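Local structure of putative methyltransferase protein (Bacteroides fragilis, 5BP9) at residues D130-P133 and L134-E137; H115-A118 and L119-G123. The protein binds S-adenosyl-L-homocysteine and is probably an S-adenosylmethionine-dependent methyltransferase. One frame throughout, in Å; residues are numbered along the deposited sequence.

In the fold
The chain passes through contact 2 first and contact 1 second, in series, neither nested nor crossed. Contact 2 (115-118 with 119-123) lies on helix 114-121, the helix of the beta-alpha-beta unit that joins strand 104-108 to strand 125-130. It holds the last turns of that helix and its C-terminal end. The chain then runs down strand 125-130. Contact 1 (130-133 with 134-137) follows at the strand's end, where the loop turns into helix 133-142. The two centres are about 18 Å apart and the contacts do not touch. Both reach S-adenosyl-L-homocysteine, through His-115 in contact 2 and through Asp-130 and Ile-131 in contact 1.

Contact 1: residues D130-P133 and L134-E137; sequences DISP and LSVE. With SAH (S-adenosyl-L-homocysteine), chain D.
Ser-132 holds OG opposite its backbone N (chi1 163°), and Ser-135 turns OG back beside its own N (chi1 -62°). These rotations bring the two hydroxyls within 2.8 Å, OG to OG. Ser-132 is the N-cap of helix 133-142. Its OG accepts the Ser-135 N-H at 3.1 Å from N, with an N-H...O angle of 156°. Asp-48 OD2 is hydrogen-bonded to the same Ser-132 OG, so this buried hydroxyl has several polar partners. One turn of helix closes behind the cap. Val-136 N donates to Ser-132 O, and Glu-137 N donates to Pro-133 O. Val-136 places CG2 alongside Ser-132 O at 3.4 Å, and the same methyl lies 4.1 Å from Asp-130 CB. Glu-137 OE1 is hydrogen-bonded to His-59 NE2.

Asp-130 precedes the cap and faces the ligand. Each carboxylate oxygen takes one ribose hydroxyl. OD1 accepts from O2' of S-adenosyl-L-homocysteine at 2.7 Å, and OD2 accepts from O3' at 2.6 Å. OD1 also accepts from Ser-132 N at 2.9 Å, through the lone pair directed away from OD2. This bond makes an Asx turn. Gly-111 N binds OD2, so backbone groups grip both oxygens and fix the rotation of the carboxylate. Ile-131 lies over one face of the adenine, CG2 above the N1 side and CD1 above N7.

An acidic residue that grips both ribose hydroxyls at the end of the second strand of the beta-alpha-beta unit, here strand 125-130, is characteristic of Rossmann-like methyltransferases. The Asx turn and the helix cap share Ser-132. Its N-H goes to the carboxylate, and its OG accepts from the helix N-H of Ser-135. The chemistry thus couples the position of the ribose site to the first turn of helix 133-142.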
loop_
_atom_site.group_PDB
_atom_site.type_symbol
_atom_site.label_atom_id
_atom_site.label_comp_id
_atom_site.label_asym_id
_atom_site.label_seq_id
_atom_site.Cartn_x
_atom_site.Cartn_y
_atom_site.Cartn_z
ATOM N N ASP A 130 0.463 8.174 -5.697
ATOM C CA ASP A 130 1.659 7.834 -4.939
ATOM C C ASP A 130 2.345 9.122 -4.536
ATOM O O ASP A 130 2.251 10.126 -5.235
ATOM C CB ASP A 130 2.624 6.947 -5.785
ATOM C CG ASP A 130 3.507 6.074 -4.931
ATOM O OD1 ASP A 130 4.405 6.646 -4.260
ATOM O OD2 ASP A 130 3.293 4.822 -4.923
ATOM N N ILE A 131 3.064 9.077 -3.419
ATOM C CA ILE A 131 3.850 10.241 -2.974
ATOM C C ILE A 131 5.234 10.332 -3.632
ATOM O O ILE A 131 5.898 11.351 -3.491
ATOM C CB ILE A 131 4.009 10.280 -1.443
ATOM C CG1 ILE A 131 4.688 9.007 -0.920
ATOM C CG2 ILE A 131 2.644 10.524 -0.784
ATOM C CD1 ILE A 131 5.031 9.031 0.564
ATOM N N SER A 132 5.655 9.270 -4.324
ATOM C CA SER A 132 6.973 9.186 -4.968
ATOM C C SER A 132 6.929 9.874 -6.340
ATOM O O SER A 132 6.203 9.402 -7.222
ATOM C CB SER A 132 7.388 7.733 -5.158
ATOM O OG SER A 132 8.446 7.618 -6.098
ATOM N N PRO A 133 7.754 10.916 -6.555
ATOM C CA PRO A 133 7.659 11.592 -7.857
ATOM C C PRO A 133 8.164 10.743 -9.004
ATOM O O PRO A 133 7.584 10.775 -10.102
ATOM C CB PRO A 133 8.514 12.846 -7.682
ATOM C CG PRO A 133 9.454 12.498 -6.581
ATOM C CD PRO A 133 8.700 11.594 -5.661
ATOM N N LEU A 134 9.210 9.965 -8.765
ATOM C CA LEU A 134 9.788 9.139 -9.808
ATOM C C LEU A 134 8.884 7.941 -10.146
ATOM O O LEU A 134 8.845 7.489 -11.301
ATOM C CB LEU A 134 11.210 8.705 -9.425
ATOM C CG LEU A 134 12.245 9.831 -9.431
ATOM C CD1 LEU A 134 13.519 9.450 -8.695
ATOM C CD2 LEU A 134 12.542 10.259 -10.860
ATOM N N SER A 135 8.141 7.429 -9.157
ATOM C CA SER A 135 7.163 6.382 -9.411
ATOM C C SER A 135 6.045 6.897 -10.301
ATOM O O SER A 135 5.656 6.221 -11.251
ATOM C CB SER A 135 6.608 5.826 -8.110
ATOM O OG SER A 135 7.633 5.231 -7.320
ATOM N N VAL A 136 5.549 8.092 -10.008
ATOM C CA VAL A 136 4.510 8.705 -10.836
ATOM C C VAL A 136 4.997 8.957 -12.270
ATOM O O VAL A 136 4.244 8.682 -13.237
ATOM C CB VAL A 136 3.927 9.959 -10.153
ATOM C CG1 VAL A 136 3.018 10.755 -11.086
ATOM C CG2 VAL A 136 3.203 9.572 -8.860
ATOM N N GLU A 137 6.258 9.396 -12.414
ATOM C CA GLU A 137 6.890 9.556 -13.742
ATOM C C GLU A 137 6.789 8.276 -14.528
ATOM O O GLU A 137 6.333 8.269 -15.661
ATOM C CB GLU A 137 8.395 9.913 -13.612
ATOM C CG GLU A 137 9.279 9.650 -14.843
ATOM C CD GLU A 137 10.726 10.085 -14.649
ATOM O OE1 GLU A 137 11.623 9.282 -15.008
ATOM O OE2 GLU A 137 10.933 11.216 -14.131
HETATM N N SAH D . 1.289 -0.939 -4.522
HETATM C CA SAH D . 2.695 -1.050 -5.072
HETATM C CB SAH D . 3.773 -0.413 -4.182
HETATM C CG SAH D . 3.786 -0.856 -2.718
HETATM S SD SAH D . 5.028 0.022 -1.813
HETATM C C SAH D . 3.058 -2.490 -5.306
HETATM O O SAH D . 2.300 -3.395 -4.976
HETATM O OXT SAH D . 4.116 -2.826 -5.837
HETATM C "C5'" SAH D . 4.079 1.305 -1.036
HETATM C "C4'" SAH D . 3.884 2.520 -1.934
HETATM O "O4'" SAH D . 3.031 3.455 -1.241
HETATM C "C3'" SAH D . 5.143 3.302 -2.302
HETATM O "O3'" SAH D . 5.206 3.487 -3.735
HETATM C "C2'" SAH D . 5.007 4.614 -1.536
HETATM O "O2'" SAH D . 5.668 5.727 -2.105
HETATM C "C1'" SAH D . 3.508 4.790 -1.463
HETATM N N9 SAH D . 2.977 5.638 -0.384
HETATM C C8 SAH D . 3.397 5.671 0.892
HETATM N N7 SAH D . 2.713 6.464 1.659
HETATM C C5 SAH D . 1.743 6.982 0.824
HETATM C C6 SAH D . 0.696 7.894 1.016
HETATM N N6 SAH D . 0.428 8.465 2.203
HETATM N N1 SAH D . -0.094 8.206 -0.049
HETATM C C2 SAH D . 0.179 7.638 -1.243
HETATM N N3 SAH D . 1.150 6.754 -1.532
HETATM C C4 SAH D . 1.914 6.469 -0.458
#

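Contact 2: residues H115-A118 and L119-G123; sequences HALA and LQESG
Leu-119 lies back over the carbonyl of His-115, with CG 3.3 Å from His-115 O and CD1 alongside the same oxygen. Its own N-H donates to the same oxygen at 2.9 Å, as in any helical turn. Gln-120 repeats the pattern one residue on. Its CG rests 3.3 Å from Ala-116 O, which accepts from Gln-120 N. CG stands beside the backbone N (chi1 -73°), and the extended chain beyond it carries the amide past Leu-117. Gln-120 NE2 comes 4.0 Å from Leu-117 CD2, where the amide passes across the leucine at a slant. The amide is held at both ends, OE1 by Lys-145 N and NE2 by Gly-143 O.

Glu-121 bends at chi2 and curls back over its own helix. Its OE2 lies 2.9 Å from Leu-117 O. Both atoms are acceptors, so this is not a hydrogen bond, and the placement of this exposed carboxylate is doubtful.

Ser-122 N donates to Ala-118 O at 3.3 Å, the last regular helical bond. A Schellman motif follows at Gly-123, whose phi is positive (82°), as glycine readily adopts, and whose N donates to Gln-120 O at 2.8 Å. A water donates to Ala-118 O and also bonds Ser-122 OG, bridging the final turn.

The imidazole of His-115 points away from this end, toward S-adenosyl-L-homocysteine, and Glu-94 binds its NE2. Leu-119 packs on Ile-105 of strand 104-108, Val-126 of strand 125-130 and Leu-98 of helix 92-100. Ala-118 also meets Leu-98. Helix 114-121 thus packs against both strands of its beta-alpha-beta unit and against helix 92-100.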
loop_
_atom_site.group_PDB
_atom_site.type_symbol
_atom_site.label_atom_id
_atom_site.label_comp_id
_atom_site.label_asym_id
_atom_site.label_seq_id
_atom_site.Cartn_x
_atom_site.Cartn_y
_atom_site.Cartn_z
ATOM N N HIS A 115 -0.595 -2.671 -10.795
ATOM C CA HIS A 115 -1.995 -2.950 -10.570
ATOM C C HIS A 115 -2.841 -2.097 -11.501
ATOM O O HIS A 115 -3.775 -2.614 -12.124
ATOM C CB HIS A 115 -2.399 -2.762 -9.113
ATOM C CG HIS A 115 -1.695 -3.695 -8.182
ATOM N ND1 HIS A 115 -1.089 -3.277 -7.017
ATOM C CD2 HIS A 115 -1.486 -5.025 -8.261
ATOM C CE1 HIS A 115 -0.545 -4.318 -6.419
ATOM N NE2 HIS A 115 -0.769 -5.388 -7.158
ATOM N N ALA A 116 -2.498 -0.812 -11.611
ATOM C CA ALA A 116 -3.257 0.108 -12.445
ATOM C C ALA A 116 -3.266 -0.351 -13.895
ATOM O O ALA A 116 -4.333 -0.360 -14.524
ATOM C CB ALA A 116 -2.724 1.526 -12.333
ATOM N N LEU A 117 -2.104 -0.742 -14.421
ATOM C CA LEU A 117 -2.033 -1.296 -15.788
ATOM C C LEU A 117 -2.874 -2.549 -15.995
ATOM O O LEU A 117 -3.522 -2.694 -17.021
ATOM C CB LEU A 117 -0.584 -1.580 -16.182
ATOM C CG LEU A 117 0.291 -0.332 -16.351
ATOM C CD1 LEU A 117 1.764 -0.703 -16.515
ATOM C CD2 LEU A 117 -0.157 0.536 -17.520
ATOM N N ALA A 118 -2.855 -3.459 -15.034
ATOM C CA ALA A 118 -3.677 -4.667 -15.117
ATOM C C ALA A 118 -5.147 -4.323 -15.154
ATOM O O ALA A 118 -5.907 -4.885 -15.948
ATOM C CB ALA A 118 -3.373 -5.611 -13.976
ATOM N N LEU A 119 -5.560 -3.380 -14.313
ATOM C CA LEU A 119 -6.952 -2.971 -14.296
ATOM C C LEU A 119 -7.375 -2.315 -15.617
ATOM O O LEU A 119 -8.457 -2.607 -16.129
ATOM C CB LEU A 119 -7.226 -2.036 -13.141
ATOM C CG LEU A 119 -7.070 -2.643 -11.748
ATOM C CD1 LEU A 119 -6.909 -1.535 -10.717
ATOM C CD2 LEU A 119 -8.251 -3.545 -11.422
ATOM N N GLN A 120 -6.520 -1.459 -16.166
ATOM C CA GLN A 120 -6.805 -0.782 -17.440
ATOM C C GLN A 120 -7.033 -1.780 -18.524
ATOM O O GLN A 120 -7.957 -1.654 -19.334
ATOM C CB GLN A 120 -5.662 0.129 -17.848
ATOM C CG GLN A 120 -5.616 1.368 -16.988
ATOM C CD GLN A 120 -4.563 2.414 -17.381
ATOM O OE1 GLN A 120 -4.537 3.475 -16.782
ATOM N NE2 GLN A 120 -3.728 2.147 -18.391
ATOM N N GLU A 121 -6.215 -2.813 -18.505
ATOM C CA GLU A 121 -6.344 -3.873 -19.504
ATOM C C GLU A 121 -7.632 -4.682 -19.428
ATOM O O GLU A 121 -8.097 -5.195 -20.473
ATOM C CB GLU A 121 -5.072 -4.728 -19.502
ATOM C CG GLU A 121 -3.995 -4.086 -20.382
ATOM C CD GLU A 121 -2.639 -3.917 -19.711
ATOM O OE1 GLU A 121 -2.063 -4.953 -19.299
ATOM O OE2 GLU A 121 -2.144 -2.749 -19.613
ATOM N N SER A 122 -8.231 -4.771 -18.247
ATOM C CA SER A 122 -9.569 -5.330 -18.065
ATOM C C SER A 122 -10.652 -4.381 -18.553
ATOM O O SER A 122 -11.821 -4.742 -18.508
ATOM C CB SER A 122 -9.837 -5.587 -16.577
ATOM O OG SER A 122 -8.968 -6.561 -16.067
ATOM N N GLY A 123 -10.267 -3.164 -18.947
ATOM C CA GLY A 123 -11.201 -2.107 -19.322
ATOM C C GLY A 123 -11.769 -1.341 -18.138
ATOM O O GLY A 123 -12.763 -0.633 -18.277
HETATM O O HOH W 1 -6.079 -7.466 -16.908
#